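Local coordinates for uncharacterized protein (Eubacterium ventriosum, PDB 3FDI) that is of unknown function but, as a cytidylate kinase-like member of the P-loop NTPase clan, probably binds nucleotides and may transfer phosphate between them, at residues 63-68 with 161-166; 132-137 with 146-151; 7-12 with 24-29. One frame throughout, in Å; residues are numbered along the deposited sequence.

Interaction 1. Residues 63-68 with 161-166; sequences NFAFIP and NFYCES
The C-terminal end of helix 142-163 meets helix 60-66 in a small aromatic cluster at one side of this kinase-like fold. Phe64 and Phe162 make an edge-to-face (T-shaped) pair. The edge of Phe64 points at the face of Phe162, with centroids 4.7 Å apart and planes at 73°. CE2 of Phe64 does the touching. It stands over the centre of the Phe162 ring, 3.2 Å above its plane, and lies 3.3 Å from CZ of Phe162. Phe64 CE2 also comes 3.0 Å from Phe162 O, a carbonyl oxygen that accepts a hydrogen bond from the second subunit. Both rings have CG anti to the backbone N (chi1 -173° for Phe64 and -179° for Phe162). From those positions the two side chains cross at about a right angle. Tyr163 flanks the pair. Its CD1 is 4.2 Å from Phe64 CD2. Ala65 CB comes to the edge of the tyrosine ring, near its plane, 4.1 Å from CE1. Phe87 adds a further edge-to-face partner for Tyr163, and Ile84 of helix 81-95 touches Ala65. The second subunit, another copy of this protein, also reaches this place. Its Lys154 NZ is hydrogen-bonded to the carbonyl O of Asn161, Phe162 and Cys164, and its Lys151 NZ to those of Phe64 and Ile67. No hydrogen bond joins 63-68 to 161-166. The two helix ends are held to each other by ring and methyl packing, while their carbonyl oxygens receive lysines across the subunit interface.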
# COMPACT_ATOMS: atom_id res chain seq x y z
N ASN B 63 18.04 -14.43 -1.21
CA ASN B 63 17.52 -15.31 -0.15
C ASN B 63 16.05 -15.60 -0.43
O ASN B 63 15.60 -16.74 -0.43
CB ASN B 63 17.63 -14.63 1.24
CG ASN B 63 19.06 -14.25 1.61
OD1 ASN B 63 19.96 -15.09 1.63
ND2 ASN B 63 19.28 -12.96 1.89
N PHE B 64 15.31 -14.55 -0.73
CA PHE B 64 13.89 -14.69 -1.07
C PHE B 64 13.63 -15.63 -2.27
O PHE B 64 12.81 -16.56 -2.20
CB PHE B 64 13.31 -13.29 -1.33
CG PHE B 64 11.84 -13.29 -1.51
CD1 PHE B 64 10.98 -13.42 -0.40
CD2 PHE B 64 11.28 -13.17 -2.77
CE1 PHE B 64 9.59 -13.44 -0.55
CE2 PHE B 64 9.90 -13.18 -2.92
CZ PHE B 64 9.05 -13.32 -1.81
N ALA B 65 14.36 -15.37 -3.36
CA ALA B 65 14.36 -16.27 -4.53
C ALA B 65 14.63 -17.73 -4.13
O ALA B 65 14.04 -18.65 -4.66
CB ALA B 65 15.38 -15.80 -5.56
N PHE B 66 15.51 -17.95 -3.16
CA PHE B 66 15.86 -19.34 -2.82
C PHE B 66 14.78 -20.08 -2.05
O PHE B 66 14.79 -21.31 -2.04
CB PHE B 66 17.20 -19.42 -2.06
CG PHE B 66 18.39 -19.22 -2.94
CD1 PHE B 66 18.67 -20.12 -3.97
CD2 PHE B 66 19.25 -18.14 -2.73
CE1 PHE B 66 19.81 -19.94 -4.80
CE2 PHE B 66 20.37 -17.94 -3.53
CZ PHE B 66 20.65 -18.84 -4.58
N ILE B 67 13.87 -19.36 -1.42
CA ILE B 67 12.91 -20.00 -0.53
C ILE B 67 12.12 -21.01 -1.36
O ILE B 67 11.63 -20.65 -2.43
CB ILE B 67 11.92 -19.01 0.14
CG1 ILE B 67 12.67 -17.94 0.94
CG2 ILE B 67 10.92 -19.79 1.01
CD1 ILE B 67 11.82 -16.73 1.31
N PRO B 68 12.04 -22.27 -0.89
CA PRO B 68 11.33 -23.33 -1.61
C PRO B 68 9.79 -23.19 -1.62
O PRO B 68 9.21 -22.52 -0.76
CB PRO B 68 11.71 -24.60 -0.83
CG PRO B 68 11.89 -24.11 0.58
CD PRO B 68 12.57 -22.77 0.40
N ASN B 161 8.54 -5.48 -6.26
CA ASN B 161 8.02 -5.64 -4.87
C ASN B 161 7.94 -7.10 -4.49
O ASN B 161 7.78 -7.46 -3.32
CB ASN B 161 6.67 -4.92 -4.65
CG ASN B 161 6.77 -3.37 -4.84
OD1 ASN B 161 7.87 -2.79 -4.97
ND2 ASN B 161 5.59 -2.70 -4.86
N PHE B 162 8.02 -7.97 -5.49
CA PHE B 162 8.11 -9.36 -5.16
C PHE B 162 9.50 -9.65 -4.58
O PHE B 162 9.58 -10.31 -3.55
CB PHE B 162 7.89 -10.26 -6.36
CG PHE B 162 7.97 -11.74 -6.01
CD1 PHE B 162 6.99 -12.32 -5.21
CD2 PHE B 162 9.03 -12.52 -6.42
CE1 PHE B 162 7.04 -13.67 -4.89
CE2 PHE B 162 9.10 -13.88 -6.09
CZ PHE B 162 8.11 -14.46 -5.34
N TYR B 163 10.57 -9.19 -5.23
CA TYR B 163 11.92 -9.55 -4.77
C TYR B 163 12.49 -8.66 -3.68
O TYR B 163 13.38 -9.10 -2.94
CB TYR B 163 12.91 -9.63 -5.91
CG TYR B 163 12.65 -10.76 -6.82
CD1 TYR B 163 12.99 -12.06 -6.47
CD2 TYR B 163 12.07 -10.55 -8.07
CE1 TYR B 163 12.76 -13.12 -7.33
CE2 TYR B 163 11.83 -11.59 -8.93
CZ TYR B 163 12.18 -12.86 -8.56
OH TYR B 163 11.92 -13.87 -9.42
N CYS B 164 11.98 -7.46 -3.54
CA CYS B 164 12.48 -6.52 -2.56
C CYS B 164 11.43 -6.25 -1.52
O CYS B 164 10.23 -6.51 -1.76
CB CYS B 164 12.80 -5.19 -3.25
SG CYS B 164 13.76 -5.29 -4.79
N GLU B 165 11.86 -5.73 -0.39
CA GLU B 165 10.96 -5.27 0.68
C GLU B 165 10.68 -3.78 0.55
O GLU B 165 9.65 -3.30 0.95
CB GLU B 165 11.60 -5.54 2.04
CG GLU B 165 11.77 -7.06 2.38
CD GLU B 165 12.50 -7.28 3.71
OE1 GLU B 165 13.16 -6.32 4.17
OE2 GLU B 165 12.40 -8.39 4.32
N SER B 166 11.60 -3.03 -0.02
CA SER B 166 11.33 -1.62 -0.36
C SER B 166 10.31 -1.54 -1.54
O SER B 166 10.07 -2.51 -2.26
CB SER B 166 12.64 -0.97 -0.81
OG SER B 166 13.04 -1.67 -1.99

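Interaction 2. Residues 132-137 with 146-151; sequences KRVMER and LNMMKK. With SO4 (sulfate ion), chain G.
Val134 carries CG1 anti to its own N (chi1 172°), which sets CG2 beside that nitrogen and spreads both methyls toward helix 142-163. Met149, a selenomethionine, has CG anti to its carbonyl carbon, and this CG faces the valine. CG2 of Val134 meets CG of Met149 at 4.0 Å, and the two side chains meet at a slant. The other branch, Val134 CG1, lies 4.4 Å from the terminal CE of selenomethionine Met148. The valine thus sits against two consecutive residues of the facing helix. Helices 127-138 and 142-163 are joined by a short turn and run across each other here, so the valine packs at a helix-helix crossing. Phe15 touches both Val134 and Met149, and Ala145 also packs on the valine. Arg137, one turn along from Val134, binds a sulfate ion, probably taken from the crystallisation liquor. Arg137 NH1 gives a hydrogen bond to sulfate O4 at 2.6 Å (N-H...O 152°). Arg137 NH2 gives a longer one to sulfate O2 at 3.1 Å (142°). O4 lies at the guanidinium edge, in its plane. Backbone N atoms of Gly16, Gly18, Gly19 and His20 also bond the sulfate, consistent with a P-loop holding a nucleotide phosphate.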
# COMPACT_ATOMS: atom_id res chain seq x y z
N LYS B 132 2.84 11.15 -24.91
CA LYS B 132 3.32 11.64 -26.19
C LYS B 132 4.51 10.77 -26.56
O LYS B 132 4.55 10.21 -27.65
CB LYS B 132 3.66 13.15 -26.16
CG LYS B 132 2.65 14.06 -26.96
CD LYS B 132 2.60 15.51 -26.46
CE LYS B 132 2.13 15.60 -24.99
NZ LYS B 132 1.86 16.99 -24.53
N ARG B 133 5.44 10.57 -25.62
CA ARG B 133 6.66 9.81 -25.96
C ARG B 133 6.32 8.38 -26.39
O ARG B 133 6.91 7.89 -27.34
CB ARG B 133 7.70 9.81 -24.82
CG ARG B 133 8.76 8.68 -24.94
CD ARG B 133 10.03 8.92 -24.13
NE ARG B 133 9.88 10.04 -23.23
CZ ARG B 133 10.56 11.18 -23.29
NH1 ARG B 133 10.30 12.13 -22.40
NH2 ARG B 133 11.53 11.37 -24.20
N VAL B 134 5.38 7.75 -25.68
CA VAL B 134 4.95 6.37 -25.97
C VAL B 134 4.23 6.20 -27.35
O VAL B 134 4.54 5.28 -28.11
CB VAL B 134 4.05 5.81 -24.83
CG1 VAL B 134 3.45 4.47 -25.19
CG2 VAL B 134 4.85 5.70 -23.48
N MSE B 135 3.24 7.05 -27.63
CA MSE B 135 2.56 7.01 -28.95
C MSE B 135 3.55 7.11 -30.11
O MSE B 135 3.51 6.32 -31.05
CB MSE B 135 1.55 8.15 -29.08
CG MSE B 135 0.43 8.09 -28.08
SE MSE B 135 -0.53 9.75 -28.18
CE MSE B 135 -1.34 9.50 -29.98
N GLU B 136 4.42 8.10 -29.99
CA GLU B 136 5.49 8.34 -30.94
C GLU B 136 6.45 7.18 -31.02
O GLU B 136 6.92 6.86 -32.10
CB GLU B 136 6.28 9.60 -30.56
CG GLU B 136 7.24 10.11 -31.66
CD GLU B 136 7.68 11.58 -31.45
OE1 GLU B 136 7.00 12.35 -30.73
OE2 GLU B 136 8.73 11.99 -32.02
N ARG B 137 6.79 6.58 -29.88
CA ARG B 137 7.73 5.47 -29.86
C ARG B 137 7.06 4.25 -30.48
O ARG B 137 7.66 3.59 -31.30
CB ARG B 137 8.21 5.15 -28.44
CG ARG B 137 8.86 3.77 -28.27
CD ARG B 137 8.89 3.34 -26.78
NE ARG B 137 9.55 4.37 -26.02
CZ ARG B 137 9.51 4.52 -24.69
NH1 ARG B 137 10.18 5.52 -24.15
NH2 ARG B 137 8.82 3.69 -23.91
N LEU B 146 -1.85 4.84 -23.01
CA LEU B 146 -2.10 4.90 -21.57
C LEU B 146 -2.32 3.53 -20.91
O LEU B 146 -1.96 3.34 -19.76
CB LEU B 146 -3.20 5.91 -21.20
CG LEU B 146 -2.58 7.27 -20.82
CD1 LEU B 146 -2.77 8.26 -21.96
CD2 LEU B 146 -3.11 7.84 -19.50
N ASN B 147 -2.88 2.60 -21.66
CA ASN B 147 -3.02 1.23 -21.22
C ASN B 147 -1.68 0.57 -21.12
O ASN B 147 -1.39 -0.06 -20.14
CB ASN B 147 -3.90 0.44 -22.19
CG ASN B 147 -5.36 0.77 -22.02
OD1 ASN B 147 -5.76 1.33 -21.01
ND2 ASN B 147 -6.16 0.40 -23.00
N MSE B 148 -0.85 0.71 -22.13
CA MSE B 148 0.52 0.21 -22.03
C MSE B 148 1.25 0.75 -20.80
O MSE B 148 1.94 0.01 -20.11
CB MSE B 148 1.30 0.59 -23.27
CG MSE B 148 1.20 -0.44 -24.32
SE MSE B 148 2.11 0.30 -25.82
CE MSE B 148 0.61 1.38 -26.45
N MSE B 149 1.09 2.03 -20.54
CA MSE B 149 1.83 2.65 -19.45
C MSE B 149 1.41 1.97 -18.14
O MSE B 149 2.25 1.53 -17.39
CB MSE B 149 1.60 4.17 -19.40
CG MSE B 149 2.36 4.96 -20.47
SE MSE B 149 1.51 6.66 -20.84
CE MSE B 149 1.39 7.24 -19.03
N LYS B 150 0.11 1.82 -17.93
CA LYS B 150 -0.40 1.20 -16.71
C LYS B 150 -0.02 -0.29 -16.58
O LYS B 150 0.17 -0.80 -15.48
CB LYS B 150 -1.92 1.41 -16.64
CG LYS B 150 -2.74 0.42 -15.82
CD LYS B 150 -4.19 0.62 -16.21
CE LYS B 150 -5.11 -0.27 -15.39
NZ LYS B 150 -6.50 -0.27 -15.93
N LYS B 151 0.12 -0.99 -17.69
CA LYS B 151 0.44 -2.41 -17.62
C LYS B 151 1.90 -2.65 -17.26
O LYS B 151 2.23 -3.46 -16.40
CB LYS B 151 0.14 -3.09 -18.95
CG LYS B 151 0.24 -4.59 -18.86
CD LYS B 151 -0.92 -5.21 -19.51
CE LYS B 151 -0.93 -6.73 -19.41
NZ LYS B 151 -1.88 -7.31 -20.46
S SO4 G . 11.16 4.68 -20.80
O1 SO4 G . 12.51 4.18 -21.05
O2 SO4 G . 10.14 3.66 -21.06
O3 SO4 G . 11.21 4.99 -19.36
O4 SO4 G . 10.93 5.89 -21.65

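Interaction 3. Residues 7-12 with 24-29; sequences IIIAIG and KKLAEH
Strand 8-13 runs past helix 19-30 with Ile9 and Leu26 nearest in backbone, their CA atoms 8.4 Å apart. Residues 8-12 are strand and 24-29 helix, and the link between them is made by side chains. Leu26 points from the helix toward the strand. Ile9 and Ile11, two residues apart on the strand, point back at it. CD1 of Leu26 is the shared contact atom. Leu26 CD1 lies 4.0 Å from Ile9 CG2 and 3.8 Å from Ile11 CD1. The leucine methyl therefore bridges the CG2 methyl of Ile9 and the CD1 methyl at the chain end of Ile11. The CD1 methyl of Ile9 meets the leucine nearer its backbone, at 4.2 Å from Leu26 CB. In Ile9, CG2 is anti to the backbone N while CG1 lies beside it (chi1 -57°). This splits the two branches, so that each meets a different part of Leu26. Strand 8-13 is the middle one of five in the parallel sheet. Its neighbours are strands 101-104 and 118-125. Together with the glycine-rich turn that follows, the strand and helix form the strand-loop-helix unit that opens the P-loop NTPase fold. Helix 185-197 covers the same region, with Ile196 on Ile9 and Ile193 on Leu26, and Ala23 and Val102 touch Ile11. The contact is entirely apolar and all three touching residues are buried. No hydrogen bond sets its direction, so helix and sheet are joined here through methyl-to-methyl packing in the core.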
# COMPACT_ATOMS: atom_id res chain seq x y z
N ILE B 7 32.03 3.65 -10.21
CA ILE B 7 30.65 4.16 -10.30
C ILE B 7 29.65 3.15 -10.85
O ILE B 7 29.83 2.56 -11.93
CB ILE B 7 30.50 5.44 -11.15
CG1 ILE B 7 31.70 6.39 -10.98
CG2 ILE B 7 29.24 6.19 -10.74
CD1 ILE B 7 31.36 7.92 -11.11
N ILE B 8 28.57 2.95 -10.08
CA ILE B 8 27.43 2.14 -10.52
C ILE B 8 26.15 2.98 -10.40
O ILE B 8 25.89 3.55 -9.35
CB ILE B 8 27.32 0.84 -9.69
CG1 ILE B 8 28.68 0.13 -9.62
CG2 ILE B 8 26.34 -0.08 -10.29
CD1 ILE B 8 28.75 -0.99 -8.67
N ILE B 9 25.37 3.09 -11.48
CA ILE B 9 24.14 3.85 -11.47
C ILE B 9 22.98 2.93 -11.74
O ILE B 9 22.96 2.28 -12.77
CB ILE B 9 24.15 4.92 -12.52
CG1 ILE B 9 25.37 5.85 -12.30
CG2 ILE B 9 22.80 5.67 -12.50
CD1 ILE B 9 25.60 6.86 -13.48
N ALA B 10 22.04 2.86 -10.79
CA ALA B 10 20.89 1.94 -10.84
C ALA B 10 19.68 2.82 -11.13
O ALA B 10 19.38 3.75 -10.37
CB ALA B 10 20.72 1.21 -9.55
N ILE B 11 19.02 2.57 -12.24
CA ILE B 11 17.94 3.42 -12.69
C ILE B 11 16.70 2.63 -12.69
O ILE B 11 16.66 1.54 -13.28
CB ILE B 11 18.20 3.92 -14.11
CG1 ILE B 11 19.21 5.05 -14.10
CG2 ILE B 11 16.90 4.46 -14.75
CD1 ILE B 11 19.81 5.25 -15.38
N GLY B 12 15.69 3.18 -12.04
CA GLY B 12 14.32 2.75 -12.18
C GLY B 12 13.54 3.81 -12.93
O GLY B 12 14.02 4.92 -13.14
N LYS B 24 21.05 5.80 -20.90
CA LYS B 24 21.97 5.94 -22.05
C LYS B 24 22.85 7.18 -21.98
O LYS B 24 24.06 7.10 -22.11
CB LYS B 24 21.14 5.97 -23.34
CG LYS B 24 21.90 5.75 -24.63
CD LYS B 24 20.95 5.07 -25.63
CE LYS B 24 21.41 5.15 -27.10
NZ LYS B 24 20.77 6.30 -27.83
N LYS B 25 22.24 8.35 -21.77
CA LYS B 25 23.01 9.58 -21.64
C LYS B 25 24.04 9.53 -20.51
O LYS B 25 25.19 9.90 -20.71
CB LYS B 25 22.08 10.80 -21.52
CG LYS B 25 21.36 11.07 -22.86
CD LYS B 25 20.26 12.13 -22.81
CE LYS B 25 20.04 12.70 -24.24
NZ LYS B 25 18.95 13.73 -24.35
N LEU B 26 23.66 9.02 -19.36
CA LEU B 26 24.61 8.80 -18.26
C LEU B 26 25.76 7.85 -18.68
O LEU B 26 26.93 8.15 -18.41
CB LEU B 26 23.87 8.22 -17.03
CG LEU B 26 22.90 9.15 -16.32
CD1 LEU B 26 21.93 8.40 -15.30
CD2 LEU B 26 23.71 10.33 -15.64
N ALA B 27 25.44 6.71 -19.30
CA ALA B 27 26.45 5.71 -19.66
C ALA B 27 27.49 6.33 -20.61
O ALA B 27 28.69 6.15 -20.46
CB ALA B 27 25.79 4.44 -20.32
N GLU B 28 26.99 7.10 -21.56
CA GLU B 28 27.84 7.84 -22.47
C GLU B 28 28.65 8.91 -21.75
O GLU B 28 29.80 9.09 -22.08
CB GLU B 28 27.02 8.49 -23.59
CG GLU B 28 26.61 7.51 -24.70
CD GLU B 28 25.53 8.06 -25.62
OE1 GLU B 28 25.20 9.27 -25.53
OE2 GLU B 28 25.01 7.27 -26.42
N HIS B 29 28.08 9.62 -20.79
CA HIS B 29 28.83 10.68 -20.13
C HIS B 29 30.01 10.12 -19.36
O HIS B 29 31.10 10.68 -19.39
CB HIS B 29 27.99 11.49 -19.17
CG HIS B 29 28.75 12.55 -18.44
ND1 HIS B 29 29.29 12.37 -17.19
CD2 HIS B 29 29.07 13.82 -18.80
CE1 HIS B 29 29.89 13.48 -16.80
NE2 HIS B 29 29.77 14.38 -17.76

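Overall arrangement
Interactions 1 and 2 share helix 142-163. Their centres are about 29 Å apart, and both touch the second subunit. Lys151 of segment 146-151 reaches Phe64 O and Ile67 O of that subunit, so the surface of one interaction faces that of the other across the interface. Interaction 3 lies in the core, its centre about 10 Å from the chain's centre and about 25 Å from the centre of interaction 1, which lies opposite. The centres of interactions 2 and 3 are about 23 Å apart. The sulfate lies between their elements, held by Arg137 and by backbone N atoms of the loop after strand 8-13 and of the first turn of helix 19-30, probably the phosphate site.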